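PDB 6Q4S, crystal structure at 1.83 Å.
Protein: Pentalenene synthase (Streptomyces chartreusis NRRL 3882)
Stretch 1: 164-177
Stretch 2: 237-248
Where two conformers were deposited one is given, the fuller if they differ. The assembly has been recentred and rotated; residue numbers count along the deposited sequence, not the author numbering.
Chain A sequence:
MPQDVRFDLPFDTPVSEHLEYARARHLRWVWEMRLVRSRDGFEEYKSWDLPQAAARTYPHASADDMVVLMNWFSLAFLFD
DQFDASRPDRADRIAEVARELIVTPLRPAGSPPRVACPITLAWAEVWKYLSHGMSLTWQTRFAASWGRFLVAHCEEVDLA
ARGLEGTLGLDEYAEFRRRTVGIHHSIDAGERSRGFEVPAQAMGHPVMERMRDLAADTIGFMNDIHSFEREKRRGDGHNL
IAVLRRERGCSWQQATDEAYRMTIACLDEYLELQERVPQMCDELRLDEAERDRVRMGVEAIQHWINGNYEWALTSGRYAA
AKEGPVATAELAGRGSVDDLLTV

Stretch 1 (164-177) LEGTLGLDEYAEFR
Stretch 2 (237-248) GHNLIAVLRRER

Residues 170-177 and 240-248 are helical and run nearly antiparallel (163°), their axes 10.1 Å apart at closest approach. The preceding segments are loop or turn. CA atoms of Gly-166 and Gly-237 lie 4.5 Å apart, those of Leu-170 and Val-243 6.0 Å, those of Tyr-173 and Leu-240 7.5 Å. The contact buries 698 Å², both sides summed.

Apolar packing centres on Leu-170 (chi1 t, chi2 p), a knob among Leu-240, Val-243, Leu-244 and Glu-247. Its branched end suits this: Leu-170 CD1 lies 3.8 Å from Leu-244 CD2 and 4.0 Å from Leu-240 CD1. Val-243 (t) places CG2 over one face of the Tyr-173 ring, 4.0 Å from Tyr-173 CG. Tyr-173, Phe-176, Leu-240, Val-243 and Leu-244 are buried.

Tyr-173 (t, chi2 79°) turns its edge to the face of His-238 (t, chi2 73°), planes at 83°. Phe-176 (t) meets His-238 rim to rim; Phe-176 CE2 to His-238 CE1 is 3.6 Å.

Two direct hydrogen bonds cross. Leu-170 N, starting its helix, donates to carboxylate Glu-247 OE1 (3.1 Å; Glu-247 chi1 t, chi2 104°). Arg-246 NH2 (chi1 m, chi2 t) donates weakly to Leu-168 O (2.7 Å). Within its own stretch, Arg-246 NH1 donates to Gly-237 O (3.1 Å).

Three waters bridge Glu-165 OE2 to His-238 N, Gly-166 N to His-238 ND1, and Asp-171 N to Glu-247 OE2. Gly-166 is third in a type II turn, Leu-164 to Thr-167, closed by Thr-167 N to Leu-164 O (3.2 Å); at phi/psi 86/1 a CB would jam against Glu-165 O.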

ATOM      1  N   LEU A 164      18.718 -21.767   1.734  1.00 34.18           N
ATOM      2  CA  LEU A 164      18.618 -21.582   0.311  1.00 37.59           C
ATOM      3  C   LEU A 164      19.438 -20.435  -0.258  1.00 39.41           C
ATOM      4  O   LEU A 164      19.279 -20.073  -1.439  1.00 38.29           O
ATOM      5  CB  LEU A 164      17.153 -21.429  -0.101  1.00 37.23           C
ATOM      6  CG  LEU A 164      16.267 -22.669   0.170  1.00 37.51           C
ATOM      7  CD1 LEU A 164      14.790 -22.259   0.045  1.00 39.35           C
ATOM      8  CD2 LEU A 164      16.628 -23.755  -0.804  1.00 35.35           C
ATOM      9  N   GLU A 165      20.334 -19.861   0.525  1.00 50.77           N
ATOM     10  CA  GLU A 165      21.229 -18.857  -0.081  1.00 57.42           C
ATOM     11  C   GLU A 165      22.131 -19.551  -1.083  1.00 54.28           C
ATOM     12  O   GLU A 165      22.477 -20.724  -0.931  1.00 63.91           O
ATOM     13  CB  GLU A 165      22.069 -18.172   0.944  1.00 63.31           C
ATOM     14  CG  GLU A 165      21.251 -17.347   1.888  1.00 71.69           C
ATOM     15  CD  GLU A 165      22.159 -16.609   2.836  1.00 81.93           C
ATOM     16  OE1 GLU A 165      22.189 -16.984   4.047  1.00 73.57           O
ATOM     17  OE2 GLU A 165      22.862 -15.688   2.334  1.00 87.94           O
ATOM     18  N   GLY A 166      22.464 -18.844  -2.133  1.00 47.67           N
ATOM     19  CA  GLY A 166      23.216 -19.417  -3.192  1.00 48.62           C
ATOM     20  C   GLY A 166      22.360 -20.104  -4.205  1.00 49.61           C
ATOM     21  O   GLY A 166      22.914 -20.604  -5.152  1.00 50.01           O
ATOM     22  N   THR A 167      21.026 -20.127  -4.087  1.00 44.52           N
ATOM     23  CA  THR A 167      20.278 -20.790  -5.149  1.00 45.43           C
ATOM     24  C   THR A 167      19.783 -19.904  -6.278  1.00 53.66           C
ATOM     25  O   THR A 167      19.350 -20.419  -7.354  1.00 52.83           O
ATOM     26  CB  THR A 167      19.128 -21.583  -4.591  1.00 46.93           C
ATOM     27  OG1 THR A 167      18.325 -20.727  -3.781  1.00 45.70           O
ATOM     28  CG2 THR A 167      19.675 -22.767  -3.753  1.00 44.56           C
ATOM     29  N   LEU A 168      19.854 -18.585  -6.110  1.00 40.24           N
ATOM     30  CA  LEU A 168      19.332 -17.738  -7.164  1.00 35.34           C
ATOM     31  C   LEU A 168      20.330 -17.665  -8.280  1.00 38.39           C
ATOM     32  O   LEU A 168      21.498 -17.384  -8.024  1.00 42.85           O
ATOM     33  CB  LEU A 168      19.033 -16.326  -6.592  1.00 39.84           C
ATOM     34  CG  LEU A 168      17.667 -16.035  -5.983  1.00 40.90           C
ATOM     35  CD1 LEU A 168      17.065 -17.155  -5.193  1.00 43.58           C
ATOM     36  CD2 LEU A 168      17.641 -14.784  -5.147  1.00 43.29           C
ATOM     37  N   GLY A 169      19.861 -17.823  -9.510  1.00 35.30           N
ATOM     38  CA  GLY A 169      20.607 -17.541 -10.725  1.00 37.65           C
ATOM     39  C   GLY A 169      20.618 -16.044 -11.003  1.00 42.86           C
ATOM     40  O   GLY A 169      20.004 -15.268 -10.288  1.00 38.74           O
ATOM     41  N   LEU A 170      21.290 -15.656 -12.067  1.00 40.10           N
ATOM     42  CA  LEU A 170      21.540 -14.275 -12.330  1.00 43.70           C
ATOM     43  C   LEU A 170      20.250 -13.443 -12.538  1.00 47.14           C
ATOM     44  O   LEU A 170      20.109 -12.371 -11.927  1.00 43.69           O
ATOM     45  CB  LEU A 170      22.487 -14.083 -13.514  1.00 38.90           C
ATOM     46  CG  LEU A 170      22.702 -12.615 -13.839  1.00 41.28           C
ATOM     47  CD1 LEU A 170      23.463 -11.950 -12.710  1.00 36.68           C
ATOM     48  CD2 LEU A 170      23.360 -12.367 -15.206  1.00 47.32           C
ATOM     49  N   ASP A 171      19.368 -13.875 -13.431  1.00 44.49           N
ATOM     50  CA  ASP A 171      18.160 -13.057 -13.761  1.00 45.43           C
ATOM     51  C   ASP A 171      17.196 -12.907 -12.566  1.00 39.25           C
ATOM     52  O   ASP A 171      16.673 -11.773 -12.324  1.00 38.46           O
ATOM     53  CB  ASP A 171      17.396 -13.617 -14.965  1.00 51.84           C
ATOM     54  CG  ASP A 171      18.121 -13.386 -16.295  1.00 59.17           C
ATOM     55  OD1 ASP A 171      19.338 -13.126 -16.309  1.00 73.22           O
ATOM     56  OD2 ASP A 171      17.445 -13.430 -17.328  1.00 69.78           O
ATOM     57  N   GLU A 172      16.989 -13.993 -11.838  1.00 36.49           N
ATOM     58  CA  GLU A 172      16.171 -13.986 -10.630  1.00 41.83           C
ATOM     59  C   GLU A 172      16.817 -13.131  -9.534  1.00 39.61           C
ATOM     60  O   GLU A 172      16.104 -12.638  -8.656  1.00 32.07           O
ATOM     61  CB  GLU A 172      15.981 -15.375  -9.977  1.00 44.93           C
ATOM     62  CG  GLU A 172      15.197 -16.457 -10.758  1.00 57.82           C
ATOM     63  CD  GLU A 172      15.728 -17.892 -10.459  1.00 65.34           C
ATOM     64  OE1 GLU A 172      16.985 -18.218 -10.686  1.00 55.95           O
ATOM     65  OE2 GLU A 172      14.895 -18.694  -9.959  1.00 57.37           O
ATOM     66  N   TYR A 173      18.149 -13.171  -9.451  1.00 31.34           N
ATOM     67  CA  TYR A 173      18.859 -12.462  -8.408  1.00 34.71           C
ATOM     68  C   TYR A 173      18.698 -10.976  -8.692  1.00 35.46           C
ATOM     69  O   TYR A 173      18.369 -10.253  -7.756  1.00 36.49           O
ATOM     70  CB  TYR A 173      20.355 -12.845  -8.270  1.00 35.59           C
ATOM     71  CG  TYR A 173      21.003 -12.006  -7.207  1.00 30.39           C
ATOM     72  CD1 TYR A 173      20.837 -12.317  -5.859  1.00 31.86           C
ATOM     73  CD2 TYR A 173      21.682 -10.872  -7.544  1.00 33.19           C
ATOM     74  CE1 TYR A 173      21.356 -11.528  -4.859  1.00 35.49           C
ATOM     75  CE2 TYR A 173      22.207 -10.038  -6.551  1.00 34.58           C
ATOM     76  CZ  TYR A 173      22.045 -10.353  -5.220  1.00 32.72           C
ATOM     77  OH  TYR A 173      22.579  -9.521  -4.275  1.00 38.02           O
ATOM     78  N   ALA A 174      18.870 -10.554  -9.947  1.00 34.72           N
ATOM     79  CA  ALA A 174      18.775  -9.166 -10.337  1.00 39.39           C
ATOM     80  C   ALA A 174      17.373  -8.643 -10.053  1.00 46.01           C
ATOM     81  O   ALA A 174      17.212  -7.568  -9.471  1.00 42.60           O
ATOM     82  CB  ALA A 174      19.068  -8.994 -11.800  1.00 43.28           C
ATOM     83  N   GLU A 175      16.353  -9.421 -10.439  1.00 42.61           N
ATOM     84  CA  GLU A 175      14.941  -9.059 -10.139  1.00 47.61           C
ATOM     85  C   GLU A 175      14.701  -8.914  -8.657  1.00 41.29           C
ATOM     86  O   GLU A 175      14.106  -7.940  -8.234  1.00 35.77           O
ATOM     87  CB  GLU A 175      13.946 -10.106 -10.660  1.00 52.96           C
ATOM     88  CG  GLU A 175      12.486  -9.656 -10.610  1.00 66.94           C
ATOM     89  CD  GLU A 175      11.517 -10.620 -11.319  1.00 78.56           C
ATOM     90  OE1 GLU A 175      10.545 -11.048 -10.639  1.00 83.07           O
ATOM     91  OE2 GLU A 175      11.733 -10.941 -12.528  1.00 76.07           O
ATOM     92  N   PHE A 176      15.133  -9.906  -7.890  1.00 33.59           N
ATOM     93  CA  PHE A 176      14.982  -9.889  -6.438  1.00 31.73           C
ATOM     94  C   PHE A 176      15.715  -8.684  -5.714  1.00 31.46           C
ATOM     95  O   PHE A 176      15.185  -8.087  -4.721  1.00 30.75           O
ATOM     96  CB  PHE A 176      15.506 -11.170  -5.865  1.00 28.32           C
ATOM     97  CG  PHE A 176      15.195 -11.390  -4.425  1.00 31.07           C
ATOM     98  CD1 PHE A 176      13.903 -11.431  -3.970  1.00 33.91           C
ATOM     99  CD2 PHE A 176      16.203 -11.610  -3.502  1.00 34.42           C
ATOM    100  CE1 PHE A 176      13.623 -11.663  -2.615  1.00 30.77           C
ATOM    101  CE2 PHE A 176      15.931 -11.871  -2.164  1.00 33.55           C
ATOM    102  CZ  PHE A 176      14.636 -11.877  -1.707  1.00 31.05           C
ATOM    103  N   ARG A 177      16.874  -8.341  -6.231  1.00 31.95           N
ATOM    104  CA  ARG A 177      17.752  -7.367  -5.562  1.00 33.02           C
ATOM    105  C   ARG A 177      17.136  -5.981  -5.765  1.00 29.75           C
ATOM    106  O   ARG A 177      17.288  -5.135  -4.887  1.00 31.85           O
ATOM    107  CB  ARG A 177      19.150  -7.363  -6.117  1.00 32.85           C
ATOM    108  CG  ARG A 177      20.120  -6.377  -5.460  1.00 35.98           C
ATOM    109  CD  ARG A 177      20.286  -6.779  -4.033  1.00 41.02           C
ATOM    110  NE  ARG A 177      21.294  -5.987  -3.411  1.00 46.49           N
ATOM    111  CZ  ARG A 177      21.122  -5.284  -2.305  1.00 44.45           C
ATOM    112  NH1 ARG A 177      19.926  -5.229  -1.669  1.00 39.71           N
ATOM    113  NH2 ARG A 177      22.156  -4.573  -1.877  1.00 42.21           N
ATOM    114  N   GLY A 237      26.888 -16.389  -0.757  1.00 53.65           N
ATOM    115  CA  GLY A 237      26.510 -16.592  -2.159  1.00 53.36           C
ATOM    116  C   GLY A 237      25.408 -15.651  -2.658  1.00 44.01           C
ATOM    117  O   GLY A 237      25.218 -15.532  -3.874  1.00 43.21           O
ATOM    118  N   HIS A 238      24.704 -14.978  -1.730  1.00 52.57           N
ATOM    119  CA  HIS A 238      23.637 -13.956  -2.018  1.00 49.82           C
ATOM    120  C   HIS A 238      24.226 -12.545  -2.306  1.00 46.49           C
ATOM    121  O   HIS A 238      24.016 -11.574  -1.586  1.00 39.32           O
ATOM    122  CB  HIS A 238      22.655 -13.904  -0.844  1.00 47.77           C
ATOM    123  CG  HIS A 238      21.350 -13.266  -1.172  1.00 53.26           C
ATOM    124  ND1 HIS A 238      20.396 -13.891  -1.955  1.00 57.12           N
ATOM    125  CD2 HIS A 238      20.818 -12.070  -0.800  1.00 57.64           C
ATOM    126  CE1 HIS A 238      19.333 -13.103  -2.052  1.00 58.31           C
ATOM    127  NE2 HIS A 238      19.561 -11.997  -1.356  1.00 52.55           N
ATOM    128  N   ASN A 239      24.955 -12.456  -3.397  1.00 43.71           N
ATOM    129  CA  ASN A 239      25.733 -11.271  -3.724  1.00 39.43           C
ATOM    130  C   ASN A 239      25.938 -11.307  -5.210  1.00 34.43           C
ATOM    131  O   ASN A 239      26.247 -12.367  -5.756  1.00 43.93           O
ATOM    132  CB  ASN A 239      27.044 -11.324  -2.929  1.00 40.52           C
ATOM    133  CG  ASN A 239      27.892 -10.118  -3.197  1.00 47.78           C
ATOM    134  OD1 ASN A 239      27.821  -9.078  -2.507  1.00 52.92           O
ATOM    135  ND2 ASN A 239      28.669 -10.216  -4.215  1.00 47.37           N
ATOM    136  N   LEU A 240      25.725 -10.211  -5.913  1.00 36.82           N
ATOM    137  CA  LEU A 240      25.877 -10.183  -7.358  1.00 33.87           C
ATOM    138  C   LEU A 240      27.181 -10.883  -7.940  1.00 34.76           C
ATOM    139  O   LEU A 240      27.127 -11.588  -8.994  1.00 33.00           O
ATOM    140  CB  LEU A 240      25.849  -8.772  -7.854  1.00 35.92           C
ATOM    141  CG  LEU A 240      26.082  -8.542  -9.352  1.00 41.85           C
ATOM    142  CD1 LEU A 240      25.009  -9.235 -10.171  1.00 47.56           C
ATOM    143  CD2 LEU A 240      26.120  -7.072  -9.717  1.00 43.20           C
ATOM    144  N   ILE A 241      28.299 -10.602  -7.288  0.50 35.09           N
ATOM    145  CA  ILE A 241      29.632 -11.116  -7.663  0.50 38.71           C
ATOM    146  C   ILE A 241      29.625 -12.644  -7.641  0.50 37.90           C
ATOM    147  O   ILE A 241      29.889 -13.283  -8.660  0.50 39.55           O
ATOM    148  CB  ILE A 241      30.726 -10.614  -6.698  0.50 40.49           C
ATOM    149  CG1 ILE A 241      30.726  -9.082  -6.683  0.50 44.37           C
ATOM    150  CG2 ILE A 241      32.109 -11.159  -7.086  0.50 40.16           C
ATOM    151  CD1 ILE A 241      31.212  -8.478  -7.979  0.50 43.75           C
ATOM    152  N   ALA A 242      29.262 -13.189  -6.491  1.00 37.63           N
ATOM    153  CA  ALA A 242      29.113 -14.655  -6.284  1.00 42.13           C
ATOM    154  C   ALA A 242      28.151 -15.295  -7.294  1.00 44.73           C
ATOM    155  O   ALA A 242      28.400 -16.370  -7.857  1.00 43.09           O
ATOM    156  CB  ALA A 242      28.639 -14.917  -4.890  1.00 39.76           C
ATOM    157  N   VAL A 243      27.081 -14.595  -7.594  1.00 36.76           N
ATOM    158  CA  VAL A 243      26.077 -15.129  -8.473  1.00 38.98           C
ATOM    159  C   VAL A 243      26.615 -15.217  -9.870  1.00 39.64           C
ATOM    160  O   VAL A 243      26.327 -16.201 -10.633  1.00 33.30           O
ATOM    161  CB  VAL A 243      24.808 -14.234  -8.402  1.00 37.15           C
ATOM    162  CG1 VAL A 243      23.825 -14.534  -9.519  1.00 42.00           C
ATOM    163  CG2 VAL A 243      24.150 -14.429  -7.035  1.00 39.14           C
ATOM    164  N   LEU A 244      27.328 -14.159 -10.274  1.00 36.55           N
ATOM    165  CA  LEU A 244      27.894 -14.123 -11.622  1.00 39.78           C
ATOM    166  C   LEU A 244      28.938 -15.252 -11.825  1.00 40.27           C
ATOM    167  O   LEU A 244      29.057 -15.794 -12.946  1.00 42.27           O
ATOM    168  CB  LEU A 244      28.528 -12.792 -11.957  1.00 40.54           C
ATOM    169  CG  LEU A 244      27.607 -11.652 -12.333  1.00 40.94           C
ATOM    170  CD1 LEU A 244      28.304 -10.305 -12.164  1.00 42.77           C
ATOM    171  CD2 LEU A 244      27.136 -11.770 -13.752  1.00 41.74           C
ATOM    172  N   ARG A 245      29.697 -15.513 -10.775  1.00 39.57           N
ATOM    173  CA  ARG A 245      30.742 -16.477 -10.826  1.00 48.03           C
ATOM    174  C   ARG A 245      30.122 -17.877 -10.958  1.00 51.79           C
ATOM    175  O   ARG A 245      30.595 -18.653 -11.756  1.00 50.13           O
ATOM    176  CB  ARG A 245      31.614 -16.424  -9.575  1.00 48.43           C
ATOM    177  CG  ARG A 245      32.593 -17.602  -9.496  1.00 51.06           C
ATOM    178  CD  ARG A 245      33.705 -17.257  -8.561  1.00 59.85           C
ATOM    179  NE  ARG A 245      34.603 -18.369  -8.248  1.00 66.39           N
ATOM    180  CZ  ARG A 245      34.329 -19.365  -7.400  1.00 69.71           C
ATOM    181  NH1 ARG A 245      33.138 -19.472  -6.788  1.00 75.65           N
ATOM    182  NH2 ARG A 245      35.253 -20.282  -7.178  1.00 60.65           N
ATOM    183  N   ARG A 246      29.108 -18.189 -10.143  1.00 51.00           N
ATOM    184  CA  ARG A 246      28.328 -19.450 -10.270  1.00 49.42           C
ATOM    185  C   ARG A 246      27.771 -19.571 -11.640  1.00 47.86           C
ATOM    186  O   ARG A 246      28.052 -20.520 -12.307  1.00 51.20           O
ATOM    187  CB  ARG A 246      27.187 -19.539  -9.275  1.00 58.51           C
ATOM    188  CG  ARG A 246      27.612 -20.079  -7.917  1.00 66.45           C
ATOM    189  CD  ARG A 246      26.422 -20.510  -7.065  1.00 68.66           C
ATOM    190  NE  ARG A 246      25.239 -19.638  -7.218  1.00 65.59           N
ATOM    191  CZ  ARG A 246      24.952 -18.533  -6.500  1.00 70.70           C
ATOM    192  NH1 ARG A 246      25.755 -18.070  -5.508  1.00 69.38           N
ATOM    193  NH2 ARG A 246      23.818 -17.876  -6.775  1.00 58.11           N
ATOM    194  N   GLU A 247      27.064 -18.548 -12.089  1.00 46.03           N
ATOM    195  CA  GLU A 247      26.493 -18.525 -13.424  1.00 45.88           C
ATOM    196  C   GLU A 247      27.516 -18.704 -14.566  1.00 52.88           C
ATOM    197  O   GLU A 247      27.264 -19.468 -15.511  1.00 50.40           O
ATOM    198  CB  GLU A 247      25.748 -17.213 -13.653  1.00 51.18           C
ATOM    199  CG  GLU A 247      24.901 -17.139 -14.915  1.00 58.72           C
ATOM    200  CD  GLU A 247      23.400 -17.289 -14.675  1.00 57.85           C
ATOM    201  OE1 GLU A 247      22.981 -17.756 -13.576  1.00 47.31           O
ATOM    202  OE2 GLU A 247      22.657 -16.887 -15.603  1.00 63.74           O
ATOM    203  N   ARG A 248      28.622 -17.969 -14.554  1.00 45.86           N
ATOM    204  CA  ARG A 248      29.540 -17.987 -15.732  1.00 45.81           C
ATOM    205  C   ARG A 248      30.734 -18.991 -15.572  1.00 46.44           C
ATOM    206  O   ARG A 248      31.398 -19.287 -16.566  1.00 49.89           O
ATOM    207  CB  ARG A 248      30.083 -16.576 -16.039  1.00 49.05           C
ATOM    208  CG  ARG A 248      29.048 -15.511 -16.404  1.00 56.33           C
ATOM    209  CD  ARG A 248      29.537 -14.116 -16.054  1.00 59.84           C
ATOM    210  NE  ARG A 248      30.500 -13.590 -17.027  1.00 65.99           N
ATOM    211  CZ  ARG A 248      30.187 -13.046 -18.204  1.00 65.58           C
ATOM    212  NH1 ARG A 248      28.920 -12.933 -18.599  1.00 65.30           N
ATOM    213  NH2 ARG A 248      31.152 -12.604 -19.005  1.00 70.99           N
TER
HETATM  214  O   HOH W   1      25.165 -14.511   1.258  1.00 57.71           O
HETATM  215  O   HOH W   2      21.024 -16.589  -2.564  1.00 56.18           O
HETATM  216  O   HOH W   3      19.896 -16.086 -15.271  1.00 46.19           O